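Local coordinates for immune protein (Enterobacter cloacae, PDB 6D7Y) that probably acts as the immunity protein that binds and neutralises the toxic C-terminal tip of a CdiA contact-dependent growth inhibition toxin, at residues B[3-8]-B[143-148]; B[114-119]-B[149-154]. All coordinates share one frame; numbering follows the deposited sequence.

Contact 1: B[3-8]-B[143-148]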
ATOM      1  N   GLU B   3      13.722   5.213  -9.932  1.00 26.18           N
ATOM      2  CA  GLU B   3      13.212   3.838  -9.862  1.00 24.05           C
ATOM      3  C   GLU B   3      11.891   3.804  -9.146  1.00 22.42           C
ATOM      4  O   GLU B   3      11.624   4.652  -8.294  1.00 21.89           O
ATOM      5  CB  GLU B   3      14.185   3.000  -9.040  1.00 23.25           C
ATOM      6  CG  GLU B   3      15.584   2.868  -9.594  1.00 24.12           C
ATOM      7  CD  GLU B   3      15.733   1.828 -10.691  1.00 24.45           C
ATOM      8  OE1 GLU B   3      14.717   1.245 -11.160  1.00 24.16           O
ATOM      9  OE2 GLU B   3      16.906   1.583 -11.093  1.00 25.13           O
ATOM     10  N   LEU B   4      11.078   2.799  -9.475  1.00 21.58           N
ATOM     11  CA  LEU B   4       9.807   2.616  -8.836  1.00 21.04           C
ATOM     12  C   LEU B   4      10.019   1.681  -7.630  1.00 20.25           C
ATOM     13  O   LEU B   4      10.568   0.564  -7.792  1.00 19.47           O
ATOM     14  CB  LEU B   4       8.796   1.994  -9.790  1.00 21.43           C
ATOM     15  CG  LEU B   4       7.374   1.869  -9.231  1.00 21.78           C
ATOM     16  CD1 LEU B   4       6.809   3.191  -8.736  1.00 22.60           C
ATOM     17  CD2 LEU B   4       6.468   1.307 -10.319  1.00 22.57           C
ATOM     18  N   PHE B   5       9.596   2.148  -6.455  1.00 19.66           N
ATOM     19  CA  PHE B   5       9.694   1.367  -5.222  1.00 19.48           C
ATOM     20  C   PHE B   5       8.310   1.043  -4.709  1.00 19.81           C
ATOM     21  O   PHE B   5       7.325   1.652  -5.117  1.00 19.83           O
ATOM     22  CB  PHE B   5      10.500   2.097  -4.158  1.00 19.54           C
ATOM     23  CG  PHE B   5      11.943   2.306  -4.530  1.00 19.55           C
ATOM     24  CD1 PHE B   5      12.896   1.350  -4.254  1.00 19.39           C
ATOM     25  CD2 PHE B   5      12.331   3.447  -5.205  1.00 20.10           C
ATOM     26  CE1 PHE B   5      14.223   1.505  -4.637  1.00 19.61           C
ATOM     27  CE2 PHE B   5      13.663   3.619  -5.567  1.00 20.61           C
ATOM     28  CZ  PHE B   5      14.609   2.661  -5.287  1.00 20.29           C
ATOM     29  N   GLU B   6       8.207   0.047  -3.832  1.00 20.08           N
ATOM     30  CA  GLU B   6       6.915  -0.240  -3.289  1.00 21.30           C
ATOM     31  C   GLU B   6       6.990  -0.913  -1.923  1.00 20.50           C
ATOM     32  O   GLU B   6       7.996  -1.511  -1.571  1.00 19.76           O
ATOM     33  CB  GLU B   6       6.033  -1.072  -4.249  1.00 23.66           C
ATOM     34  CG  GLU B   6       6.329  -2.532  -4.312  1.00 25.51           C
ATOM     35  CD  GLU B   6       5.456  -3.331  -5.299  1.00 27.24           C
ATOM     36  OE1 GLU B   6       4.309  -2.945  -5.649  1.00 29.24           O
ATOM     37  OE2 GLU B   6       5.946  -4.392  -5.720  1.00 26.86           O
ATOM     38  N   VAL B   7       5.934  -0.714  -1.152  1.00 20.77           N
ATOM     39  CA  VAL B   7       5.768  -1.377   0.140  1.00 21.09           C
ATOM     40  C   VAL B   7       4.436  -2.102   0.042  1.00 21.56           C
ATOM     41  O   VAL B   7       3.489  -1.618  -0.587  1.00 20.78           O
ATOM     42  CB  VAL B   7       5.844  -0.453   1.374  1.00 21.97           C
ATOM     43  CG1 VAL B   7       7.207   0.211   1.462  1.00 21.72           C
ATOM     44  CG2 VAL B   7       4.725   0.575   1.382  1.00 22.57           C
ATOM     45  N   ILE B   8       4.364  -3.269   0.686  1.00 21.87           N
ATOM     46  CA  ILE B   8       3.193  -4.105   0.620  1.00 23.09           C
ATOM     47  C   ILE B   8       2.732  -4.614   1.983  1.00 24.13           C
ATOM     48  O   ILE B   8       3.569  -5.044   2.800  1.00 23.84           O
ATOM     49  CB  ILE B   8       3.518  -5.417  -0.169  1.00 23.54           C
ATOM     50  CG1 ILE B   8       4.070  -5.150  -1.583  1.00 23.09           C
ATOM     51  CG2 ILE B   8       2.295  -6.324  -0.264  1.00 24.51           C
ATOM     52  CD1 ILE B   8       3.112  -4.567  -2.541  1.00 23.54           C
ATOM     53  N   THR B 143      15.861  -7.709  -3.811  1.00 21.10           N
ATOM     54  CA  THR B 143      15.904  -6.253  -3.854  1.00 19.33           C
ATOM     55  C   THR B 143      15.053  -5.561  -2.782  1.00 18.16           C
ATOM     56  O   THR B 143      14.673  -4.389  -2.924  1.00 17.34           O
ATOM     57  CB  THR B 143      15.630  -5.692  -5.283  1.00 18.99           C
ATOM     58  OG1 THR B 143      14.420  -6.245  -5.808  1.00 19.49           O
ATOM     59  CG2 THR B 143      16.758  -6.031  -6.208  1.00 19.64           C
ATOM     60  N   ARG B 144      14.768  -6.255  -1.685  1.00 17.70           N
ATOM     61  CA  ARG B 144      14.062  -5.638  -0.595  1.00 17.61           C
ATOM     62  C   ARG B 144      14.982  -4.836   0.326  1.00 18.31           C
ATOM     63  O   ARG B 144      16.188  -5.104   0.435  1.00 19.51           O
ATOM     64  CB  ARG B 144      13.333  -6.672   0.275  1.00 18.51           C
ATOM     65  CG  ARG B 144      12.149  -7.329  -0.390  1.00 18.44           C
ATOM     66  CD  ARG B 144      11.459  -8.310   0.568  1.00 19.85           C
ATOM     67  NE  ARG B 144      10.431  -9.074  -0.117  1.00 20.25           N
ATOM     68  CZ  ARG B 144       9.756 -10.082   0.435  1.00 22.33           C
ATOM     69  NH1 ARG B 144       8.885 -10.761  -0.292  1.00 23.00           N
ATOM     70  NH2 ARG B 144       9.986 -10.434   1.694  1.00 23.24           N
ATOM     71  N   PHE B 145      14.377  -3.849   0.970  1.00 19.19           N
ATOM     72  CA  PHE B 145      15.012  -3.021   2.017  1.00 20.81           C
ATOM     73  C   PHE B 145      14.607  -3.586   3.377  1.00 21.58           C
ATOM     74  O   PHE B 145      15.333  -3.417   4.374  1.00 23.42           O
ATOM     75  CB  PHE B 145      14.619  -1.563   1.933  1.00 22.89           C
ATOM     76  CG  PHE B 145      15.279  -0.826   0.813  1.00 24.00           C
ATOM     77  CD1 PHE B 145      14.741  -0.853  -0.474  1.00 25.95           C
ATOM     78  CD2 PHE B 145      16.430  -0.099   1.038  1.00 26.31           C
ATOM     79  CE1 PHE B 145      15.348  -0.168  -1.515  1.00 26.49           C
ATOM     80  CE2 PHE B 145      17.040   0.604  -0.007  1.00 27.33           C
ATOM     81  CZ  PHE B 145      16.496   0.574  -1.267  1.00 26.60           C
ATOM     82  N   PHE B 146      13.440  -4.204   3.443  1.00 20.25           N
ATOM     83  CA  PHE B 146      13.017  -4.839   4.696  1.00 21.48           C
ATOM     84  C   PHE B 146      11.900  -5.862   4.506  1.00 21.01           C
ATOM     85  O   PHE B 146      11.162  -5.823   3.540  1.00 18.98           O
ATOM     86  CB  PHE B 146      12.543  -3.765   5.732  1.00 22.21           C
ATOM     87  CG  PHE B 146      11.278  -3.068   5.345  1.00 21.85           C
ATOM     88  CD1 PHE B 146      11.314  -1.923   4.553  1.00 21.45           C
ATOM     89  CD2 PHE B 146      10.042  -3.575   5.725  1.00 22.31           C
ATOM     90  CE1 PHE B 146      10.138  -1.279   4.185  1.00 21.31           C
ATOM     91  CE2 PHE B 146       8.867  -2.944   5.351  1.00 22.47           C
ATOM     92  CZ  PHE B 146       8.912  -1.793   4.569  1.00 21.15           C
ATOM     93  N   THR B 147      11.792  -6.792   5.467  1.00 22.34           N
ATOM     94  CA  THR B 147      10.708  -7.741   5.487  1.00 23.19           C
ATOM     95  C   THR B 147      10.344  -7.826   6.967  1.00 24.24           C
ATOM     96  O   THR B 147      11.191  -8.169   7.789  1.00 24.68           O
ATOM     97  CB  THR B 147      11.077  -9.145   4.998  1.00 24.17           C
ATOM     98  OG1 THR B 147      11.547  -9.077   3.663  1.00 23.07           O
ATOM     99  CG2 THR B 147       9.837 -10.059   5.057  1.00 25.02           C
ATOM    100  N   ASN B 148       9.104  -7.482   7.291  1.00 24.55           N
ATOM    101  CA  ASN B 148       8.630  -7.453   8.679  1.00 27.87           C
ATOM    102  C   ASN B 148       9.593  -6.645   9.556  1.00 28.96           C
ATOM    103  O   ASN B 148       9.924  -5.520   9.199  1.00 28.77           O
ATOM    104  CB  ASN B 148       8.399  -8.876   9.193  1.00 29.00           C
ATOM    105  CG  ASN B 148       7.313  -9.577   8.428  1.00 29.77           C
ATOM    106  OD1 ASN B 148       6.356  -8.941   7.985  1.00 28.85           O
ATOM    107  ND2 ASN B 148       7.422 -10.896   8.296  1.00 31.62           N
TER
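A classic beta bulge in strand 144-147 meets strand 3-10 here, two strands of one antiparallel sheet that do not pair directly: strand 130-135 runs between them, and V7 CA is still 9.2 Å from F146 CA where the segments come nearest. At the bulge F145 and F146 are both set opposite G133, consistent with two consecutive phenylalanines reaching segment 3-8. F5 and F145 make the closer pair, with F5 CE1 3.7 Å from F145 CE1. The F5 atom lies at the edge of the F145 ring, near its plane, whereas F145 CE1 comes to the F5 ring obliquely. With centroids 6.0 Å apart and planes at 64°, the two rings meet at a slant. F5 also meets F105 edge-to-face, and M112 of helix 105-126 touches both F5 and F145.

The second meeting is slightly longer-range: CG1 of V7 lies 4.1 Å from CZ of F146, approaching that ring obliquely. F146 holds CG between its backbone N and carbonyl carbon (chi1 68°), and this brings CZ, the far atom of the ring, up to V7. Beside the bulge, R144 NH2 donates to T147 OG1 over 2.9 Å, nearly straight at 162° and in the guanidinium plane; R144 NE and NH1 bond to the backbone oxygens of A138 and S139, and the group makes a cation-pi contact with Y132. Between the two segments no hydrogen bond forms, and all four touching residues are buried, so shape and dispersion between apolar side chains carry this join.

Contact 2: B[114-119]-B[149-154]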
ATOM      1  N   GLU B 114      11.500   4.386   7.301  1.00 32.60           N
ATOM      2  CA  GLU B 114      10.352   5.053   7.906  1.00 34.49           C
ATOM      3  C   GLU B 114       9.098   4.210   7.684  1.00 32.19           C
ATOM      4  O   GLU B 114       8.281   4.079   8.594  1.00 33.05           O
ATOM      5  CB  GLU B 114      10.186   6.483   7.384  1.00 37.46           C
ATOM      6  CG  GLU B 114      11.300   7.431   7.809  1.00 41.00           C
ATOM      7  CD  GLU B 114      11.385   7.701   9.315  1.00 46.14           C
ATOM      8  OE1 GLU B 114      12.270   8.493   9.708  1.00 53.18           O
ATOM      9  OE2 GLU B 114      10.597   7.151  10.124  1.00 48.45           O
ATOM     10  N   PHE B 115       8.947   3.619   6.491  1.00 29.78           N
ATOM     11  CA  PHE B 115       7.803   2.731   6.250  1.00 28.58           C
ATOM     12  C   PHE B 115       7.848   1.522   7.165  1.00 28.34           C
ATOM     13  O   PHE B 115       6.811   1.103   7.695  1.00 28.06           O
ATOM     14  CB  PHE B 115       7.724   2.245   4.799  1.00 26.81           C
ATOM     15  CG  PHE B 115       6.882   3.107   3.909  1.00 26.50           C
ATOM     16  CD1 PHE B 115       5.499   3.082   4.034  1.00 27.98           C
ATOM     17  CD2 PHE B 115       7.449   3.878   2.917  1.00 26.74           C
ATOM     18  CE1 PHE B 115       4.690   3.846   3.211  1.00 28.81           C
ATOM     19  CE2 PHE B 115       6.647   4.637   2.077  1.00 27.70           C
ATOM     20  CZ  PHE B 115       5.264   4.621   2.225  1.00 27.93           C
ATOM     21  N   GLN B 116       9.043   0.944   7.333  1.00 28.53           N
ATOM     22  CA  GLN B 116       9.196  -0.230   8.218  1.00 29.99           C
ATOM     23  C   GLN B 116       8.671   0.081   9.629  1.00 32.49           C
ATOM     24  O   GLN B 116       7.950  -0.725  10.237  1.00 32.19           O
ATOM     25  CB  GLN B 116      10.662  -0.714   8.293  1.00 30.52           C
ATOM     26  CG  GLN B 116      10.808  -2.028   9.082  1.00 33.12           C
ATOM     27  CD  GLN B 116      12.244  -2.503   9.270  1.00 37.27           C
ATOM     28  OE1 GLN B 116      13.161  -1.696   9.422  1.00 42.95           O
ATOM     29  NE2 GLN B 116      12.441  -3.840   9.301  1.00 36.04           N
ATOM     30  N   LYS B 117       9.059   1.238  10.156  1.00 35.20           N
ATOM     31  CA  LYS B 117       8.615   1.663  11.490  1.00 38.44           C
ATOM     32  C   LYS B 117       7.102   1.849  11.557  1.00 37.81           C
ATOM     33  O   LYS B 117       6.441   1.361  12.487  1.00 38.34           O
ATOM     34  CB  LYS B 117       9.280   2.980  11.887  1.00 42.43           C
ATOM     35  CG  LYS B 117      10.784   2.925  12.058  1.00 44.42           C
ATOM     36  CD  LYS B 117      11.318   4.328  12.323  1.00 49.31           C
ATOM     37  CE  LYS B 117      12.831   4.353  12.453  1.00 51.39           C
ATOM     38  NZ  LYS B 117      13.277   3.523  13.603  1.00 54.37           N
ATOM     39  N   TYR B 118       6.573   2.590  10.585  1.00 36.74           N
ATOM     40  CA  TYR B 118       5.144   2.850  10.470  1.00 36.82           C
ATOM     41  C   TYR B 118       4.303   1.578  10.400  1.00 35.15           C
ATOM     42  O   TYR B 118       3.336   1.423  11.154  1.00 36.33           O
ATOM     43  CB  TYR B 118       4.844   3.733   9.244  1.00 37.74           C
ATOM     44  CG  TYR B 118       3.363   3.820   8.960  1.00 38.74           C
ATOM     45  CD1 TYR B 118       2.511   4.474   9.842  1.00 42.05           C
ATOM     46  CD2 TYR B 118       2.812   3.235   7.827  1.00 38.12           C
ATOM     47  CE1 TYR B 118       1.149   4.540   9.614  1.00 43.69           C
ATOM     48  CE2 TYR B 118       1.449   3.301   7.583  1.00 39.98           C
ATOM     49  CZ  TYR B 118       0.624   3.957   8.481  1.00 43.05           C
ATOM     50  OH  TYR B 118      -0.733   4.028   8.267  1.00 47.28           O
HETATM   51  N   MSE B 119       4.692   0.660   9.522  1.00 32.42           N
HETATM   52  CA  MSE B 119       3.956  -0.602   9.314  1.00 31.95           C
HETATM   53  C   MSE B 119       4.037  -1.488  10.515  1.00 32.72           C
HETATM   54  O   MSE B 119       3.034  -2.072  10.931  1.00 34.01           O
HETATM   55  CB  MSE B 119       4.502  -1.320   8.066  1.00 30.21           C
HETATM   56  CG  MSE B 119       4.174  -0.521   6.812  1.00 30.43           C
HETATM   57 SE   MSE B 119       5.232  -1.148   5.270  1.00 31.15          SE
HETATM   58  CE  MSE B 119       3.724  -2.015   4.358  1.00 27.38           C
ATOM     59  N   ASN B 149      10.096  -7.244  10.634  1.00 31.90           N
ATOM     60  CA  ASN B 149      11.010  -6.555  11.537  1.00 33.73           C
ATOM     61  C   ASN B 149      12.493  -6.817  11.220  1.00 34.52           C
ATOM     62  O   ASN B 149      13.345  -6.587  12.070  1.00 36.87           O
ATOM     63  CB  ASN B 149      10.691  -6.944  12.989  1.00 36.27           C
ATOM     64  CG  ASN B 149      10.800  -8.467  13.260  1.00 38.40           C
ATOM     65  OD1 ASN B 149      10.864  -9.294  12.331  1.00 37.33           O
ATOM     66  ND2 ASN B 149      10.791  -8.835  14.544  1.00 40.44           N
ATOM     67  N   ARG B 150      12.781  -7.309  10.012  1.00 32.23           N
ATOM     68  CA  ARG B 150      14.132  -7.625   9.578  1.00 33.24           C
ATOM     69  C   ARG B 150      14.608  -6.652   8.518  1.00 32.04           C
ATOM     70  O   ARG B 150      13.819  -6.179   7.709  1.00 29.95           O
ATOM     71  CB  ARG B 150      14.160  -9.024   8.983  1.00 33.67           C
ATOM     72  CG  ARG B 150      13.807 -10.068   9.986  1.00 36.48           C
ATOM     73  CD  ARG B 150      13.856 -11.450   9.398  1.00 38.78           C
ATOM     74  NE  ARG B 150      12.676 -11.873   8.650  1.00 38.40           N
ATOM     75  CZ  ARG B 150      12.563 -11.983   7.335  1.00 37.25           C
ATOM     76  NH1 ARG B 150      11.431 -12.455   6.845  1.00 37.48           N
ATOM     77  NH2 ARG B 150      13.554 -11.653   6.500  1.00 40.73           N
ATOM     78  N   LEU B 151      15.915  -6.431   8.465  1.00 35.94           N
ATOM     79  CA  LEU B 151      16.493  -5.492   7.495  1.00 38.57           C
ATOM     80  C   LEU B 151      17.183  -6.127   6.326  1.00 38.16           C
ATOM     81  O   LEU B 151      17.567  -7.311   6.360  1.00 39.29           O
ATOM     82  CB  LEU B 151      17.522  -4.594   8.183  1.00 44.10           C
ATOM     83  CG  LEU B 151      17.037  -3.647   9.272  1.00 47.09           C
ATOM     84  CD1 LEU B 151      18.240  -2.953   9.892  1.00 50.53           C
ATOM     85  CD2 LEU B 151      16.052  -2.634   8.727  1.00 44.91           C
ATOM     86  N   GLY B 152      17.327  -5.319   5.268  1.00 35.55           N
ATOM     87  CA  GLY B 152      18.063  -5.720   4.083  1.00 34.25           C
ATOM     88  C   GLY B 152      17.243  -6.578   3.172  1.00 31.64           C
ATOM     89  O   GLY B 152      16.030  -6.735   3.402  1.00 32.12           O
ATOM     90  N   PRO B 153      17.872  -7.161   2.154  1.00 29.30           N
ATOM     91  CA  PRO B 153      19.301  -7.069   1.866  1.00 29.41           C
ATOM     92  C   PRO B 153      19.854  -5.736   1.378  1.00 29.95           C
ATOM     93  O   PRO B 153      21.063  -5.544   1.451  1.00 32.59           O
ATOM     94  CB  PRO B 153      19.505  -8.125   0.785  1.00 30.45           C
ATOM     95  CG  PRO B 153      18.187  -8.279   0.144  1.00 28.65           C
ATOM     96  CD  PRO B 153      17.181  -8.065   1.225  1.00 28.43           C
ATOM     97  N   LEU B 154      19.022  -4.834   0.865  1.00 27.86           N
ATOM     98  CA  LEU B 154      19.529  -3.529   0.451  1.00 30.34           C
ATOM     99  C   LEU B 154      19.571  -2.639   1.695  1.00 35.03           C
ATOM    100  O   LEU B 154      18.615  -2.603   2.480  1.00 34.76           O
ATOM    101  CB  LEU B 154      18.646  -2.893  -0.609  1.00 28.20           C
ATOM    102  CG  LEU B 154      18.394  -3.769  -1.826  1.00 29.07           C
ATOM    103  CD1 LEU B 154      17.728  -2.932  -2.907  1.00 28.16           C
ATOM    104  CD2 LEU B 154      19.672  -4.373  -2.358  1.00 31.51           C
TER
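Q116, on helix 105-126, reaches out to the terminal hairpin strand 150-151 and supplies every close contact from the helix side. Its CG stands anti to the backbone N (chi1 -174°) and the chain stays extended beyond it, which delivers the amide to the hairpin. The tight part is at that amide. OE1 lies 3.1 Å from CD2 of L151, a short polar-to-methyl approach, and the two side chains cross at about a right angle. On the nitrogen side, Q116 NE2 sits 3.5 Å from N149 C. The hydrogen bond of NE2 goes to the backbone oxygen of N148, in the turn that leads into strand 150-151; R150 O is also near, 3.1 Å from Q116 NE2.

The outer side is much looser. The side chains of N149 and R150 set out away from the helix and stay more than 5 Å from segment 114-119, and N149, R150 and L151 are all exposed. F146 touches both the Q116 side chain and that of selenomethionine M119, joining this surface meeting to the interior. One amide thus uses its N-H on the hairpin backbone while its oxygen abuts a leucine methyl, a thin tie resting on a single side chain.

In the fold
Contacts 1 and 2 lie with their centres about 8 Å apart on the same side of the chain's centre, and they share the C-terminal hairpin: strands 144-147 and 150-151 are sheet neighbours. Backbone hydrogen bonds probably join them directly, L154 N to R144 O and G152 N to F145 O, both 2.9 Å. Helix 105-126 borders both contacts, so the hairpin and strand 3-10 are packed against the same helix. Contact 1 is the buried, apolar inner end; contact 2 is the exposed edge, where 150-151 is the outermost strand within the chain. Which surface meets the toxin cannot be inferred from these contacts.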